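Local coordinates for protein particle-associated glycoside hydrolase (Acinetobacter phage Fri1, PDB 6C72) that probably acts as a trimeric phage tailspike depolymerase that cleaves the capsular polysaccharide of Acinetobacter baumannii, degrading the host capsule during virus entry, at residues Leu83-Asn87 against Lys88-Ala92; Val128-Lys132 against Gly133-Ala137. One frame throughout, in Å; residues are numbered along the deposited sequence.

Contact 1 of 2, residues Leu83-Asn87 against Lys88-Ala92; sequences LQVHN and KVLHA. With ZN (zinc ion), chain E; ZN (zinc ion), chain F.
Two successive non-glycine residues, N87 and K88, both take left-handed helical backbone angles, and together they reverse the chain between H86 and V89 in a tight turn of the I'/III' class. The turn is closed by V89 N donating to H86 O at 3.2 Å. The bond is nearly straight at hydrogen (163°), although the donor stands above the carbonyl plane, 39° out of it. The reciprocal link of the same pair, from H86 N to V89 O, is made by a water, at 2.8 Å from each atom. A second water spans V85 O and K88 N, so four backbone groups of this bend are served by solvent.

V85 fills the inner side. V85 CG1, anti to the backbone N (chi1 175°), lies over the returning arm, 3.4 Å from V89 O, while CG2 turns to L90 CD1 at 4.4 Å. Next to this pair, the side chains of L83 and L90 meet at about a right angle, CD2 of L83 lying 4.0 Å from CD1 of L90. The turn carries the chain from the mixed sheet of the N-terminal domain, whose last strand along the chain is 80-83, into the first strand, 89-91, of the parallel beta-helix. Helix 110-122 covers the apolar side through C116 and M120. On the opening strand, H91 holds a zinc ion at each ring nitrogen, NE2 at 2.0 Å and ND1 at a longer 2.4 Å. At the apex, N87 packs against N87 of the second and third subunits, which places the bend at the centre of the trimer, and K88 touches N203 of the second subunit.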
loop_
_atom_site.group_PDB
_atom_site.type_symbol
_atom_site.label_atom_id
_atom_site.label_comp_id
_atom_site.label_asym_id
_atom_site.label_seq_id
_atom_site.Cartn_x
_atom_site.Cartn_y
_atom_site.Cartn_z
ATOM N N LEU A 83 -41.389 -21.923 -10.664
ATOM C CA LEU A 83 -40.863 -21.077 -9.606
ATOM C C LEU A 83 -40.454 -19.712 -10.148
ATOM O O LEU A 83 -39.828 -19.610 -11.208
ATOM C CB LEU A 83 -39.648 -21.768 -8.986
ATOM C CG LEU A 83 -38.994 -21.038 -7.819
ATOM C CD1 LEU A 83 -39.964 -21.071 -6.634
ATOM C CD2 LEU A 83 -37.631 -21.627 -7.483
ATOM N N GLN A 84 -40.782 -18.653 -9.398
ATOM C CA GLN A 84 -40.356 -17.291 -9.715
ATOM C C GLN A 84 -39.389 -16.833 -8.637
ATOM O O GLN A 84 -39.790 -16.612 -7.490
ATOM C CB GLN A 84 -41.531 -16.322 -9.816
ATOM C CG GLN A 84 -42.571 -16.687 -10.861
ATOM C CD GLN A 84 -42.006 -16.790 -12.280
ATOM O OE1 GLN A 84 -42.196 -17.806 -12.955
ATOM N NE2 GLN A 84 -41.331 -15.734 -12.743
ATOM N N VAL A 85 -38.128 -16.684 -9.003
ATOM C CA VAL A 85 -37.116 -16.166 -8.094
ATOM C C VAL A 85 -37.111 -14.650 -8.189
ATOM O O VAL A 85 -36.979 -14.086 -9.281
ATOM C CB VAL A 85 -35.726 -16.727 -8.438
ATOM C CG1 VAL A 85 -34.669 -16.067 -7.553
ATOM C CG2 VAL A 85 -35.704 -18.238 -8.293
ATOM N N HIS A 86 -37.222 -13.983 -7.050
ATOM C CA HIS A 86 -37.205 -12.532 -7.035
ATOM C C HIS A 86 -35.920 -12.034 -6.388
ATOM O O HIS A 86 -35.336 -12.703 -5.530
ATOM C CB HIS A 86 -38.428 -11.976 -6.295
ATOM C CG HIS A 86 -39.740 -12.343 -6.924
ATOM N ND1 HIS A 86 -40.542 -13.357 -6.439
ATOM C CD2 HIS A 86 -40.395 -11.827 -7.993
ATOM C CE1 HIS A 86 -41.627 -13.456 -7.187
ATOM N NE2 HIS A 86 -41.563 -12.539 -8.137
ATOM N N ASN A 87 -35.488 -10.846 -6.810
ATOM C CA ASN A 87 -34.323 -10.151 -6.254
ATOM C C ASN A 87 -33.041 -10.992 -6.339
ATOM O O ASN A 87 -32.117 -10.795 -5.551
ATOM C CB ASN A 87 -34.598 -9.709 -4.807
ATOM C CG ASN A 87 -33.651 -8.606 -4.330
ATOM O OD1 ASN A 87 -33.722 -7.463 -4.788
ATOM N ND2 ASN A 87 -32.772 -8.946 -3.393
ATOM N N LYS A 88 -32.970 -11.933 -7.285
ATOM C CA LYS A 88 -31.802 -12.802 -7.478
ATOM C C LYS A 88 -31.388 -13.531 -6.199
ATOM O O LYS A 88 -30.204 -13.791 -5.980
ATOM C CB LYS A 88 -30.615 -12.020 -8.047
ATOM C CG LYS A 88 -30.899 -11.331 -9.373
ATOM C CD LYS A 88 -29.752 -10.409 -9.778
ATOM C CE LYS A 88 -28.444 -11.185 -9.956
ATOM N NZ LYS A 88 -27.325 -10.285 -10.363
ATOM N N VAL A 89 -32.352 -13.905 -5.364
ATOM C CA VAL A 89 -32.104 -14.667 -4.144
ATOM C C VAL A 89 -33.028 -15.877 -4.151
ATOM O O VAL A 89 -34.252 -15.728 -4.223
ATOM C CB VAL A 89 -32.332 -13.834 -2.864
ATOM C CG1 VAL A 89 -32.070 -14.684 -1.625
ATOM C CG2 VAL A 89 -31.448 -12.598 -2.841
ATOM N N LEU A 90 -32.447 -17.067 -4.117
ATOM C CA LEU A 90 -33.194 -18.305 -3.971
ATOM C C LEU A 90 -32.963 -18.867 -2.572
ATOM O O LEU A 90 -31.817 -19.137 -2.193
ATOM C CB LEU A 90 -32.772 -19.312 -5.031
ATOM C CG LEU A 90 -33.258 -20.742 -4.831
ATOM C CD1 LEU A 90 -34.777 -20.834 -4.860
ATOM C CD2 LEU A 90 -32.652 -21.589 -5.920
ATOM N N HIS A 91 -34.039 -19.034 -1.806
ATOM C CA HIS A 91 -33.940 -19.705 -0.515
ATOM C C HIS A 91 -33.912 -21.211 -0.755
ATOM O O HIS A 91 -34.806 -21.751 -1.412
ATOM C CB HIS A 91 -35.105 -19.313 0.393
ATOM C CG HIS A 91 -35.066 -17.883 0.833
ATOM N ND1 HIS A 91 -34.789 -17.509 2.132
ATOM C CD2 HIS A 91 -35.254 -16.732 0.144
ATOM C CE1 HIS A 91 -34.801 -16.190 2.222
ATOM N NE2 HIS A 91 -35.076 -15.694 1.029
ATOM N N ALA A 92 -32.871 -21.885 -0.264
ATOM C CA ALA A 92 -32.764 -23.323 -0.473
ATOM C C ALA A 92 -33.977 -24.062 0.086
ATOM O O ALA A 92 -34.340 -25.135 -0.419
ATOM C CB ALA A 92 -31.475 -23.853 0.143
HETATM ZN ZN ZN E . -34.697 -19.129 3.877
HETATM ZN ZN ZN F . -34.954 -13.666 1.122
HETATM O O HOH W 1 -34.686 -12.872 -9.624
HETATM O O HOH W 2 -36.965 -15.766 -4.862
HETATM O O HOH W 3 -33.290 -20.995 2.761
HETATM O O HOH W 4 -36.589 -13.135 1.911
HETATM O O HOH W 5 -32.710 -13.042 1.934
#

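Contact 2 of 2, residues Val128-Lys132 against Gly133-Ala137; sequences VQLPK and GHIYA. With ZN (zinc ion), chain D.
A buried corner joins two faces of the parallel beta-helix here: L130 and P131, just past strand 126-129, fold against I135 of strand 133-140 as the chain turns within one coil. I135 makes this contact through the end of its longer branch. Its CG1 sits beside the backbone N (chi1 -56°) and the chain then runs out extended, so that CD1 reaches back to two partners, L130 CB at 4.1 Å and P131 CD at 4.1 Å. The side chains slant across one another rather than lying parallel, and the methyl end of I135 is wedged in the angle of the corner. Helix 110-122 and V147 of the next coil close over L130.

At G133 phi is positive and psi extended, a shape in which a beta carbon would collide with K132 O, and glycine, lacking one, takes it without strain. Before the bend, Q129 folds its amide back onto the backbone: NE2 donates to L130 O at 3.0 Å, with 156° at the hydrogen. The amide oxygen is taken by R148, and L130 O also receives T150 OG1.

After the bend, H134 points away from the corner and coordinates a zinc ion through NE2 at 2.0 Å, together with three waters, one of them at the ring's edge. CD2 and CE1 of H134 are each 3.0 Å from the metal, which therefore lies almost symmetrically ahead of NE2. H134 ND1 is hydrogen-bonded to H182 and the ring stacks on F180, both on the following coil. Held at both nitrogens and across a face, the imidazole has little freedom to rotate, and the zinc it fixes is otherwise coordinated by water.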
loop_
_atom_site.group_PDB
_atom_site.type_symbol
_atom_site.label_atom_id
_atom_site.label_comp_id
_atom_site.label_asym_id
_atom_site.label_seq_id
_atom_site.Cartn_x
_atom_site.Cartn_y
_atom_site.Cartn_z
ATOM N N VAL A 128 -27.837 -18.044 -3.176
ATOM C CA VAL A 128 -28.577 -19.138 -2.563
ATOM C C VAL A 128 -28.528 -18.911 -1.061
ATOM O O VAL A 128 -27.451 -18.966 -0.447
ATOM C CB VAL A 128 -28.008 -20.509 -2.936
ATOM C CG1 VAL A 128 -28.666 -21.563 -2.066
ATOM C CG2 VAL A 128 -28.236 -20.791 -4.417
ATOM N N GLN A 129 -29.688 -18.605 -0.483
ATOM C CA GLN A 129 -29.812 -18.338 0.943
ATOM C C GLN A 129 -30.020 -19.652 1.683
ATOM O O GLN A 129 -30.894 -20.448 1.312
ATOM C CB GLN A 129 -30.983 -17.387 1.205
ATOM C CG GLN A 129 -31.212 -17.057 2.664
ATOM C CD GLN A 129 -30.104 -16.180 3.247
ATOM O OE1 GLN A 129 -29.729 -15.153 2.664
ATOM N NE2 GLN A 129 -29.574 -16.582 4.401
ATOM N N LEU A 130 -29.215 -19.890 2.669
ATOM C CA LEU A 130 -29.434 -21.034 3.537
ATOM C C LEU A 130 -30.146 -20.586 4.802
ATOM O O LEU A 130 -29.950 -19.460 5.257
ATOM C CB LEU A 130 -28.121 -21.714 3.927
ATOM C CG LEU A 130 -27.309 -22.243 2.755
ATOM C CD1 LEU A 130 -26.045 -22.938 3.228
ATOM C CD2 LEU A 130 -28.172 -23.162 1.889
ATOM N N PRO A 131 -31.001 -21.407 5.387
ATOM C CA PRO A 131 -31.631 -21.049 6.659
ATOM C C PRO A 131 -30.680 -21.353 7.811
ATOM O O PRO A 131 -29.587 -21.862 7.632
ATOM C CB PRO A 131 -32.857 -21.966 6.700
ATOM C CG PRO A 131 -32.359 -23.209 6.036
ATOM C CD PRO A 131 -31.429 -22.740 4.925
ATOM N N LYS A 132 -31.139 -21.074 9.017
ATOM C CA LYS A 132 -30.431 -21.556 10.190
ATOM C C LYS A 132 -30.542 -23.080 10.271
ATOM O O LYS A 132 -31.418 -23.699 9.666
ATOM C CB LYS A 132 -31.001 -20.919 11.458
ATOM C CG LYS A 132 -30.785 -19.414 11.537
ATOM C CD LYS A 132 -31.095 -18.888 12.909
ATOM C CE LYS A 132 -32.585 -18.796 13.123
ATOM N NZ LYS A 132 -32.841 -18.468 14.535
ATOM N N GLY A 133 -29.619 -23.680 11.007
ATOM C CA GLY A 133 -29.614 -25.107 11.249
ATOM C C GLY A 133 -28.327 -25.752 10.767
ATOM O O GLY A 133 -27.472 -25.120 10.145
ATOM N N HIS A 134 -28.204 -27.040 11.092
ATOM C CA HIS A 134 -27.111 -27.862 10.586
ATOM C C HIS A 134 -27.540 -28.475 9.262
ATOM O O HIS A 134 -28.649 -29.007 9.149
ATOM C CB HIS A 134 -26.719 -28.949 11.585
ATOM C CG HIS A 134 -26.027 -28.418 12.805
ATOM N ND1 HIS A 134 -24.661 -28.471 12.974
ATOM C CD2 HIS A 134 -26.514 -27.783 13.901
ATOM C CE1 HIS A 134 -24.339 -27.922 14.131
ATOM N NE2 HIS A 134 -25.444 -27.488 14.709
ATOM N N ILE A 135 -26.681 -28.353 8.256
ATOM C CA ILE A 135 -26.968 -28.803 6.903
ATOM C C ILE A 135 -25.817 -29.691 6.456
ATOM O O ILE A 135 -24.668 -29.234 6.387
ATOM C CB ILE A 135 -27.146 -27.619 5.942
ATOM C CG1 ILE A 135 -28.244 -26.688 6.458
ATOM C CG2 ILE A 135 -27.484 -28.112 4.550
ATOM C CD1 ILE A 135 -28.347 -25.391 5.703
ATOM N N TYR A 136 -26.116 -30.952 6.155
ATOM C CA TYR A 136 -25.138 -31.870 5.574
ATOM C C TYR A 136 -25.408 -31.904 4.078
ATOM O O TYR A 136 -26.337 -32.573 3.620
ATOM C CB TYR A 136 -25.239 -33.259 6.191
ATOM C CG TYR A 136 -24.880 -33.327 7.664
ATOM C CD1 TYR A 136 -23.575 -33.592 8.072
ATOM C CD2 TYR A 136 -25.851 -33.152 8.647
ATOM C CE1 TYR A 136 -23.243 -33.674 9.411
ATOM C CE2 TYR A 136 -25.525 -33.224 9.991
ATOM C CZ TYR A 136 -24.221 -33.487 10.368
ATOM O OH TYR A 136 -23.896 -33.575 11.705
ATOM N N ALA A 137 -24.588 -31.182 3.318
ATOM C CA ALA A 137 -24.807 -31.051 1.884
ATOM C C ALA A 137 -23.598 -30.411 1.227
ATOM O O ALA A 137 -23.354 -29.215 1.417
ATOM C CB ALA A 137 -26.049 -30.206 1.600
HETATM ZN ZN ZN D . -25.674 -26.638 16.496
HETATM O O HOH W 6 -26.167 -27.731 18.286
HETATM O O HOH W 7 -23.319 -26.058 17.165
HETATM O O HOH W 8 -27.322 -25.517 16.421
#

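In the fold
The two contacts illustrate how a beta-helix is begun and then turns a corner. Contact 1 comes first along the chain, with helix 110-122 following it in sequence before contact 2, and their centres are 15 Å apart on the same side of the chain's centre. They meet through parallel neighbours, strands 89-91 and 126-129: L90 O accepts from Q129 N at 2.8 Å and A92 N donates to Q129 O at 2.9 Å, both probable hydrogen bonds, while A92 packs on L130. Helix 110-122 touches apolar residues of both. Residues 83-92 thus lead from the N-terminal domain into the first strand, on which the coil of 128-137 is laid, at the start of the long tailspike shaft.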